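PDB 6Y5Z: capsid protein VP1, which probably builds the T=7 icosahedral shell of human polyomavirus 12, as five-fold clusters of copies of itself. Local coordinates for residues D[135-140]-D[185-190]; D[157-162]-D[170-175]; D[142-147]-D[164-169]. One frame throughout, in Å; residues are numbered along the deposited sequence.

Contact 1 of 3, residues D[135-140]-D[185-190]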
loop_
_atom_site.group_PDB
_atom_site.type_symbol
_atom_site.label_atom_id
_atom_site.label_comp_id
_atom_site.label_asym_id
_atom_site.label_seq_id
_atom_site.Cartn_x
_atom_site.Cartn_y
_atom_site.Cartn_z
ATOM N N LEU D 135 -16.065 -8.645 -25.034
ATOM C CA LEU D 135 -16.199 -7.707 -23.892
ATOM C C LEU D 135 -17.198 -6.599 -24.267
ATOM O O LEU D 135 -17.056 -5.972 -25.331
ATOM C CB LEU D 135 -14.812 -7.149 -23.548
ATOM C CG LEU D 135 -14.775 -6.106 -22.429
ATOM C CD1 LEU D 135 -15.054 -6.765 -21.097
ATOM C CD2 LEU D 135 -13.422 -5.412 -22.399
ATOM N N ASP D 136 -18.187 -6.363 -23.415
ATOM C CA ASP D 136 -19.137 -5.232 -23.576
ATOM C C ASP D 136 -18.456 -3.939 -23.116
ATOM O O ASP D 136 -17.828 -3.950 -22.016
ATOM C CB ASP D 136 -20.420 -5.468 -22.791
ATOM C CG ASP D 136 -21.217 -6.661 -23.292
ATOM O OD1 ASP D 136 -21.552 -6.654 -24.500
ATOM O OD2 ASP D 136 -21.475 -7.592 -22.490
ATOM N N LEU D 137 -18.537 -2.887 -23.930
ATOM C CA LEU D 137 -17.896 -1.575 -23.680
ATOM C C LEU D 137 -18.970 -0.501 -23.496
ATOM O O LEU D 137 -20.016 -0.511 -24.194
ATOM C CB LEU D 137 -16.974 -1.195 -24.840
ATOM C CG LEU D 137 -15.819 -2.153 -25.128
ATOM C CD1 LEU D 137 -15.082 -1.717 -26.388
ATOM C CD2 LEU D 137 -14.872 -2.220 -23.945
ATOM N N GLN D 138 -18.682 0.438 -22.602
ATOM C CA GLN D 138 -19.496 1.637 -22.349
ATOM C C GLN D 138 -18.641 2.831 -22.757
ATOM O O GLN D 138 -17.485 2.957 -22.273
ATOM C CB GLN D 138 -19.928 1.695 -20.891
ATOM C CG GLN D 138 -20.462 3.060 -20.478
ATOM C CD GLN D 138 -21.786 3.397 -21.115
ATOM O OE1 GLN D 138 -22.752 2.657 -20.961
ATOM N NE2 GLN D 138 -21.859 4.575 -21.721
ATOM N N GLY D 139 -19.159 3.663 -23.652
ATOM C CA GLY D 139 -18.439 4.864 -24.077
ATOM C C GLY D 139 -18.491 5.958 -23.039
ATOM O O GLY D 139 -19.508 6.129 -22.375
ATOM N N ILE D 140 -17.386 6.681 -22.914
ATOM C CA ILE D 140 -17.222 7.814 -21.968
ATOM C C ILE D 140 -15.924 8.518 -22.368
ATOM O O ILE D 140 -14.986 7.847 -22.808
ATOM C CB ILE D 140 -17.261 7.349 -20.501
ATOM C CG1 ILE D 140 -17.134 8.544 -19.556
ATOM C CG2 ILE D 140 -16.206 6.250 -20.241
ATOM C CD1 ILE D 140 -17.547 8.265 -18.135
ATOM N N GLU D 185 -9.169 5.551 -24.241
ATOM C CA GLU D 185 -9.617 6.859 -23.686
ATOM C C GLU D 185 -11.109 7.091 -23.948
ATOM O O GLU D 185 -11.639 8.021 -23.366
ATOM C CB GLU D 185 -8.733 8.020 -24.143
ATOM C CG GLU D 185 -8.959 8.414 -25.574
ATOM C CD GLU D 185 -8.242 9.667 -25.984
ATOM O OE1 GLU D 185 -7.020 9.804 -25.688
ATOM O OE2 GLU D 185 -8.909 10.513 -26.624
ATOM N N THR D 186 -11.788 6.259 -24.745
ATOM C CA THR D 186 -13.231 6.462 -25.032
ATOM C C THR D 186 -14.079 5.296 -24.540
ATOM O O THR D 186 -15.276 5.390 -24.702
ATOM C CB THR D 186 -13.519 6.719 -26.526
ATOM O OG1 THR D 186 -13.289 5.551 -27.317
ATOM C CG2 THR D 186 -12.702 7.864 -27.074
ATOM N N TRP D 187 -13.497 4.209 -24.035
ATOM C CA TRP D 187 -14.279 2.970 -23.765
ATOM C C TRP D 187 -13.873 2.336 -22.435
ATOM O O TRP D 187 -12.660 2.074 -22.238
ATOM C CB TRP D 187 -14.068 1.936 -24.876
ATOM C CG TRP D 187 -14.543 2.310 -26.246
ATOM C CD1 TRP D 187 -13.767 2.543 -27.334
ATOM C CD2 TRP D 187 -15.907 2.438 -26.679
ATOM N NE1 TRP D 187 -14.555 2.802 -28.428
ATOM C CE2 TRP D 187 -15.869 2.733 -28.059
ATOM C CE3 TRP D 187 -17.143 2.301 -26.047
ATOM C CZ2 TRP D 187 -17.042 2.934 -28.792
ATOM C CZ3 TRP D 187 -18.295 2.539 -26.765
ATOM C CH2 TRP D 187 -18.237 2.819 -28.129
ATOM N N SER D 188 -14.863 2.028 -21.616
ATOM C CA SER D 188 -14.729 1.337 -20.318
ATOM C C SER D 188 -15.377 -0.022 -20.462
ATOM O O SER D 188 -16.390 -0.145 -21.148
ATOM C CB SER D 188 -15.431 2.102 -19.235
ATOM O OG SER D 188 -14.859 3.374 -19.057
ATOM N N PRO D 189 -14.921 -1.050 -19.731
ATOM C CA PRO D 189 -15.708 -2.273 -19.607
ATOM C C PRO D 189 -17.055 -1.899 -18.994
ATOM O O PRO D 189 -17.106 -1.068 -18.075
ATOM C CB PRO D 189 -14.906 -3.215 -18.711
ATOM C CG PRO D 189 -13.578 -2.546 -18.528
ATOM C CD PRO D 189 -13.666 -1.104 -18.973
ATOM N N ASP D 190 -18.136 -2.431 -19.559
ATOM C CA ASP D 190 -19.509 -2.065 -19.159
ATOM C C ASP D 190 -19.970 -2.929 -17.981
ATOM O O ASP D 190 -20.224 -4.140 -18.137
ATOM C CB ASP D 190 -20.453 -2.225 -20.347
ATOM C CG ASP D 190 -21.862 -1.738 -20.056
ATOM O OD1 ASP D 190 -22.142 -1.337 -18.890
ATOM O OD2 ASP D 190 -22.655 -1.738 -20.997
HETATM O O HOH W 1 -21.896 -2.460 -23.574
#
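Leu137 lays its CD1 methyl over one face of the Trp187 indole, 4.0 Å above the plane and offset toward the rim, while CB of Thr186, the residue just before the tryptophan, lies over the opposite face. The leucine and tryptophan side chains cross at about a right angle. Near the plane, at the edge, comes the carbonyl carbon of Gln138. Gly139 is placed obliquely to the ring: having no side chain, it brings its backbone N and CA close against CE3 and CZ3 of the benzo ring, with Gly139 N 3.4 Å from Trp187 CE3. The indole NE1 is satisfied by Ile153 O. All this rests on an antiparallel pair of strands, 136-139 and 187-189, in the small three-stranded sheet beside the main jelly-roll sheets of VP1. Gln138 and Ser188 form the hydrogen-bonded pair between these two strands, with Gln138 N to Ser188 O 2.8 Å and Ser188 N to Gln138 O 2.9 Å; both N-H groups point almost straight at their acceptors. Bonds from Asp190 N to Asp136 O and from Ile140 N to Thr186 O extend the ladder, and a water bridges Leu137 O and Asp190 OD2. A bend at chi2 (69°) turns CD of Gln138 back. Its NE2 donates to Gly139 O at 2.9 Å, in the carbonyl plane and on a lone pair. CB of Asp190 packs 4.0 Å from CB of Gln138. Beyond the strands, Gln138 NE2 bonds to Asp169 O, Lys173 NZ joins Gln138 OE1 to the Asp190 carboxylate by a hydrogen bond and a salt bridge, and that carboxylate also bonds to Ser192 OG. The short side chain of Ser188 keeps OG at the strand, 3.4 Å from Ile140 CG2, where it meets Asn100 OD1 of the second subunit in a hydrogen bond.

Contact 2 of 3, residues D[157-162]-D[170-175]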
loop_
_atom_site.group_PDB
_atom_site.type_symbol
_atom_site.label_atom_id
_atom_site.label_comp_id
_atom_site.label_asym_id
_atom_site.label_seq_id
_atom_site.Cartn_x
_atom_site.Cartn_y
_atom_site.Cartn_z
ATOM N N SER D 157 -19.286 6.334 -33.435
ATOM C CA SER D 157 -19.583 5.174 -34.317
ATOM C C SER D 157 -20.966 4.591 -33.988
ATOM O O SER D 157 -21.524 3.924 -34.884
ATOM C CB SER D 157 -18.525 4.108 -34.216
ATOM O OG SER D 157 -17.242 4.644 -34.513
ATOM N N VAL D 158 -21.478 4.768 -32.759
ATOM C CA VAL D 158 -22.690 4.058 -32.258
ATOM C C VAL D 158 -23.790 5.016 -31.798
ATOM O O VAL D 158 -24.924 4.555 -31.651
ATOM C CB VAL D 158 -22.347 3.061 -31.140
ATOM C CG1 VAL D 158 -21.323 2.046 -31.614
ATOM C CG2 VAL D 158 -21.905 3.743 -29.847
ATOM N N THR D 159 -23.504 6.290 -31.571
ATOM C CA THR D 159 -24.503 7.238 -31.037
ATOM C C THR D 159 -24.080 8.676 -31.326
ATOM O O THR D 159 -22.973 8.901 -31.785
ATOM C CB THR D 159 -24.750 6.973 -29.546
ATOM O OG1 THR D 159 -25.972 7.604 -29.157
ATOM C CG2 THR D 159 -23.621 7.474 -28.666
ATOM N N ASP D 160 -25.013 9.591 -31.112
ATOM C CA ASP D 160 -24.805 11.051 -31.188
ATOM C C ASP D 160 -23.937 11.458 -29.995
ATOM O O ASP D 160 -24.348 11.218 -28.844
ATOM C CB ASP D 160 -26.145 11.784 -31.121
ATOM C CG ASP D 160 -27.058 11.516 -32.305
ATOM O OD1 ASP D 160 -26.561 11.546 -33.450
ATOM O OD2 ASP D 160 -28.269 11.297 -32.070
ATOM N N VAL D 161 -22.779 12.033 -30.266
ATOM C CA VAL D 161 -21.865 12.478 -29.173
ATOM C C VAL D 161 -22.240 13.900 -28.745
ATOM O O VAL D 161 -22.279 14.832 -29.590
ATOM C CB VAL D 161 -20.403 12.331 -29.599
ATOM C CG1 VAL D 161 -19.460 12.894 -28.554
ATOM C CG2 VAL D 161 -20.108 10.863 -29.847
ATOM N N THR D 162 -22.530 14.051 -27.461
ATOM C CA THR D 162 -22.878 15.341 -26.827
ATOM C C THR D 162 -22.088 15.432 -25.521
ATOM O O THR D 162 -21.378 14.472 -25.204
ATOM C CB THR D 162 -24.386 15.397 -26.574
ATOM O OG1 THR D 162 -24.721 14.472 -25.536
ATOM C CG2 THR D 162 -25.185 15.060 -27.811
ATOM N N PRO D 170 -26.058 6.198 -21.660
ATOM C CA PRO D 170 -26.305 4.774 -21.820
ATOM C C PRO D 170 -26.574 4.337 -23.262
ATOM O O PRO D 170 -26.643 3.139 -23.481
ATOM C CB PRO D 170 -27.522 4.527 -20.922
ATOM C CG PRO D 170 -28.255 5.841 -20.909
ATOM C CD PRO D 170 -27.168 6.899 -21.001
ATOM N N SER D 171 -26.641 5.260 -24.221
ATOM C CA SER D 171 -26.729 4.911 -25.659
ATOM C C SER D 171 -25.346 4.522 -26.229
ATOM O O SER D 171 -25.307 3.949 -27.335
ATOM C CB SER D 171 -27.379 6.038 -26.425
ATOM O OG SER D 171 -26.473 7.108 -26.598
ATOM N N ALA D 172 -24.235 4.821 -25.531
ATOM C CA ALA D 172 -22.864 4.597 -26.044
ATOM C C ALA D 172 -22.403 3.178 -25.710
ATOM O O ALA D 172 -21.565 2.998 -24.810
ATOM C CB ALA D 172 -21.928 5.642 -25.516
ATOM N N LYS D 173 -22.994 2.188 -26.371
ATOM C CA LYS D 173 -22.704 0.760 -26.134
ATOM C C LYS D 173 -21.997 0.194 -27.347
ATOM O O LYS D 173 -22.416 0.464 -28.482
ATOM C CB LYS D 173 -23.970 -0.053 -25.883
ATOM C CG LYS D 173 -24.847 0.434 -24.752
ATOM C CD LYS D 173 -24.163 0.336 -23.401
ATOM C CE LYS D 173 -25.138 0.479 -22.260
ATOM N NZ LYS D 173 -24.487 0.445 -20.932
ATOM N N ALA D 174 -20.999 -0.642 -27.119
ATOM C CA ALA D 174 -20.306 -1.364 -28.198
ATOM C C ALA D 174 -19.717 -2.663 -27.649
ATOM O O ALA D 174 -19.802 -2.920 -26.439
ATOM C CB ALA D 174 -19.251 -0.493 -28.827
ATOM N N LYS D 175 -19.251 -3.512 -28.546
ATOM C CA LYS D 175 -18.540 -4.764 -28.208
ATOM C C LYS D 175 -17.099 -4.672 -28.684
ATOM O O LYS D 175 -16.858 -4.140 -29.772
ATOM C CB LYS D 175 -19.282 -5.939 -28.843
ATOM C CG LYS D 175 -20.658 -6.166 -28.237
ATOM C CD LYS D 175 -21.506 -7.201 -28.907
ATOM C CE LYS D 175 -22.881 -7.232 -28.276
ATOM N NZ LYS D 175 -23.573 -8.523 -28.492
HETATM O O HOH W 2 -26.512 10.354 -27.230
#
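Thr159 holds OG1 anti to its backbone N (chi1 -163°) and Ser171 places OG between its own backbone N and carbonyl carbon (chi1 76°), and these two settings bring the hydroxyls to 2.7 Å, measured from Thr159 OG1 to Ser171 OG. The distance fits a hydrogen bond between them, although the proton of the threonine has another acceptor within reach. Ser171 OG is also bonded to Asp169 OD1, and a water that donates to Asp160 O at 2.8 Å gives it a weak further bond. The other branch of the threonine serves packing: Thr159 CG2 lies 4.0 Å from both CA and CB of Ala172, so one beta-branched residue meets a polar neighbour and an apolar one together. Ala172 is the centre of an inverse gamma turn, and its small CB fits against Thr159 CG2, with Ile165 and Gln138 also beside it.

Val158, one residue earlier, turns its isopropyl group to a backbone carbonyl: Lys173 O rests against it, 3.6 Å from Val158 CG2 and 3.7 Å from CG1. Val158 CG1 also reaches CB of Ala174, at 4.3 Å. The contact therefore lays the loop 157-162 against the turn that leads into strand 173-175, an outer strand of the small sheet within this chain. The Lys173 side chain leads away from the loop to Gln138 and Asp190.

No charged group meets another across this largely surface contact. Because a hydroxyl can both donate and accept, the short Thr159-Ser171 approach can probably coexist with the bond to Asp169 and the weak one to water.

Contact 3 of 3, residues D[142-147]-D[164-169]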
loop_
_atom_site.group_PDB
_atom_site.type_symbol
_atom_site.label_atom_id
_atom_site.label_comp_id
_atom_site.label_asym_id
_atom_site.label_seq_id
_atom_site.Cartn_x
_atom_site.Cartn_y
_atom_site.Cartn_z
ATOM N N GLN D 142 -13.212 12.227 -21.861
ATOM C CA GLN D 142 -12.795 13.412 -21.073
ATOM C C GLN D 142 -13.383 14.691 -21.696
ATOM O O GLN D 142 -13.685 15.630 -20.944
ATOM C CB GLN D 142 -11.270 13.460 -20.964
ATOM C CG GLN D 142 -10.785 14.550 -20.010
ATOM C CD GLN D 142 -9.408 14.224 -19.482
ATOM O OE1 GLN D 142 -9.263 13.643 -18.401
ATOM N NE2 GLN D 142 -8.407 14.484 -20.306
ATOM N N SER D 143 -13.523 14.728 -23.027
ATOM C CA SER D 143 -14.031 15.891 -23.785
ATOM C C SER D 143 -14.925 15.407 -24.921
ATOM O O SER D 143 -14.469 14.584 -25.742
ATOM C CB SER D 143 -12.922 16.743 -24.319
ATOM O OG SER D 143 -13.460 17.671 -25.269
ATOM N N HIS D 144 -16.141 15.920 -24.982
ATOM C CA HIS D 144 -17.091 15.592 -26.067
ATOM C C HIS D 144 -16.639 16.222 -27.392
ATOM O O HIS D 144 -17.188 15.829 -28.434
ATOM C CB HIS D 144 -18.515 15.985 -25.657
ATOM C CG HIS D 144 -18.815 17.440 -25.724
ATOM N ND1 HIS D 144 -19.471 18.026 -26.816
ATOM C CD2 HIS D 144 -18.606 18.433 -24.824
ATOM C CE1 HIS D 144 -19.628 19.319 -26.576
ATOM N NE2 HIS D 144 -19.095 19.608 -25.368
ATOM N N LEU D 145 -15.660 17.134 -27.386
ATOM C CA LEU D 145 -15.304 17.907 -28.602
ATOM C C LEU D 145 -14.163 17.256 -29.381
ATOM O O LEU D 145 -13.841 17.768 -30.473
ATOM C CB LEU D 145 -14.967 19.347 -28.207
ATOM C CG LEU D 145 -16.160 20.174 -27.745
ATOM C CD1 LEU D 145 -15.707 21.522 -27.225
ATOM C CD2 LEU D 145 -17.165 20.346 -28.885
ATOM N N VAL D 146 -13.574 16.162 -28.886
ATOM C CA VAL D 146 -12.442 15.523 -29.610
ATOM C C VAL D 146 -12.956 15.069 -30.985
ATOM O O VAL D 146 -14.058 14.505 -31.060
ATOM C CB VAL D 146 -11.816 14.350 -28.832
ATOM C CG1 VAL D 146 -10.668 13.706 -29.601
ATOM C CG2 VAL D 146 -11.350 14.769 -27.439
ATOM N N GLN D 147 -12.146 15.303 -32.015
ATOM C CA GLN D 147 -12.382 14.813 -33.395
ATOM C C GLN D 147 -11.494 13.582 -33.616
ATOM O O GLN D 147 -10.272 13.752 -33.828
ATOM C CB GLN D 147 -12.060 15.929 -34.390
ATOM C CG GLN D 147 -12.804 17.218 -34.099
ATOM C CD GLN D 147 -12.366 18.317 -35.039
ATOM O OE1 GLN D 147 -12.197 18.098 -36.237
ATOM N NE2 GLN D 147 -12.102 19.486 -34.484
ATOM N N LYS D 164 -23.150 14.780 -22.765
ATOM C CA LYS D 164 -23.528 13.599 -21.946
ATOM C C LYS D 164 -22.388 12.572 -21.910
ATOM O O LYS D 164 -22.303 11.833 -20.911
ATOM C CB LYS D 164 -24.756 12.871 -22.507
ATOM C CG LYS D 164 -26.100 13.537 -22.268
ATOM C CD LYS D 164 -27.235 12.735 -22.872
ATOM C CE LYS D 164 -27.404 12.975 -24.363
ATOM N N ILE D 165 -21.576 12.516 -22.954
ATOM C CA ILE D 165 -20.514 11.473 -23.098
ATOM C C ILE D 165 -19.426 11.725 -22.034
ATOM O O ILE D 165 -18.582 10.807 -21.834
ATOM C CB ILE D 165 -19.950 11.431 -24.529
ATOM C CG1 ILE D 165 -19.396 10.045 -24.890
ATOM C CG2 ILE D 165 -18.916 12.538 -24.724
ATOM C CD1 ILE D 165 -20.447 8.948 -24.922
ATOM N N GLN D 166 -19.373 12.916 -21.434
ATOM C CA GLN D 166 -18.373 13.227 -20.364
ATOM C C GLN D 166 -18.785 12.561 -19.062
ATOM O O GLN D 166 -17.946 12.460 -18.159
ATOM C CB GLN D 166 -18.180 14.736 -20.228
ATOM C CG GLN D 166 -17.427 15.288 -21.418
ATOM C CD GLN D 166 -17.329 16.790 -21.563
ATOM O OE1 GLN D 166 -16.742 17.266 -22.542
ATOM N NE2 GLN D 166 -17.913 17.554 -20.645
ATOM N N CYS D 167 -20.027 12.111 -18.976
ATOM C CA CYS D 167 -20.544 11.305 -17.848
ATOM C C CYS D 167 -21.032 9.974 -18.440
ATOM O O CYS D 167 -20.320 9.444 -19.320
ATOM C CB CYS D 167 -21.582 12.106 -17.072
ATOM S SG CYS D 167 -20.911 13.628 -16.334
ATOM N N LEU D 168 -22.162 9.448 -17.997
ATOM C CA LEU D 168 -22.676 8.149 -18.509
ATOM C C LEU D 168 -23.827 8.412 -19.480
ATOM O O LEU D 168 -24.933 8.767 -19.034
ATOM C CB LEU D 168 -23.119 7.267 -17.339
ATOM C CG LEU D 168 -23.127 5.756 -17.573
ATOM C CD1 LEU D 168 -24.125 5.338 -18.639
ATOM C CD2 LEU D 168 -21.756 5.242 -17.925
ATOM N N ASP D 169 -23.569 8.197 -20.763
ATOM C CA ASP D 169 -24.611 8.191 -21.819
ATOM C C ASP D 169 -24.917 6.737 -22.135
ATOM O O ASP D 169 -24.098 6.055 -22.755
ATOM C CB ASP D 169 -24.123 8.919 -23.062
ATOM C CG ASP D 169 -25.184 8.984 -24.153
ATOM O OD1 ASP D 169 -26.162 8.218 -24.064
ATOM O OD2 ASP D 169 -25.012 9.826 -25.048
#
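His144 N donates to Gln166 OE1 at 2.9 Å, in the carbonyl plane and on a lone pair, with an N-H...O angle of 160°. The same oxygen lies near the plane of the imidazole, at its edge, 3.2 Å from CD2 of His144. Amide and ring planes stand 58° apart. Gln166 is extended beyond CG (chi2 171°), which carries CD out toward the 142-147 loop; on the way CG passes 3.8 Å from Gln142 O. A long, neutral amide suits this place because it has ends for two partners: OE1 serves the loop, while NE2 donates to Thr38 O and Tyr40 O of the second subunit. His144 likewise looks both ways, its NE2 bonding to Thr38 OG1 of that subunit. Next to the polar link, Ile165 CG2 packs 3.6 Å from CB of His144, and Leu145 CG lies over one face of the imidazole, offset toward the rim. Ser143 OG accepts from Leu145 N at 3.1 Å. That bond makes an ST turn, set within a type I beta turn from Ser143 to Val146 and bonded through His144 N to the Gln166 side-chain carbonyl of the 3-10 segment that includes 164-166, at the boundary between VP1 subunits.

In the fold
Contact 1 closes the 44-residue excursion between segments 135-140 and 185-190, and contacts 2 and 3 are nested inside it, with their segments alternating along the chain in the order 142-147, 157-162, 164-169, 170-175. All three lie on the same side of the chain's centre, their own centres 10 to 12 Å apart. Strand 136-139 is the middle of the small antiparallel sheet, between 173-175 and 187-189, so contacts 1 and 2 reach the same sheet, contact 2 through its strand 173-175; Gly139 N lies 2.8 Å from Ala172 O. Ile165 joins contacts 2 and 3 through Ala172. Contacts 1 and 3 both touch the second subunit, placing this loop-rich region at an interface of the five-chain assembly.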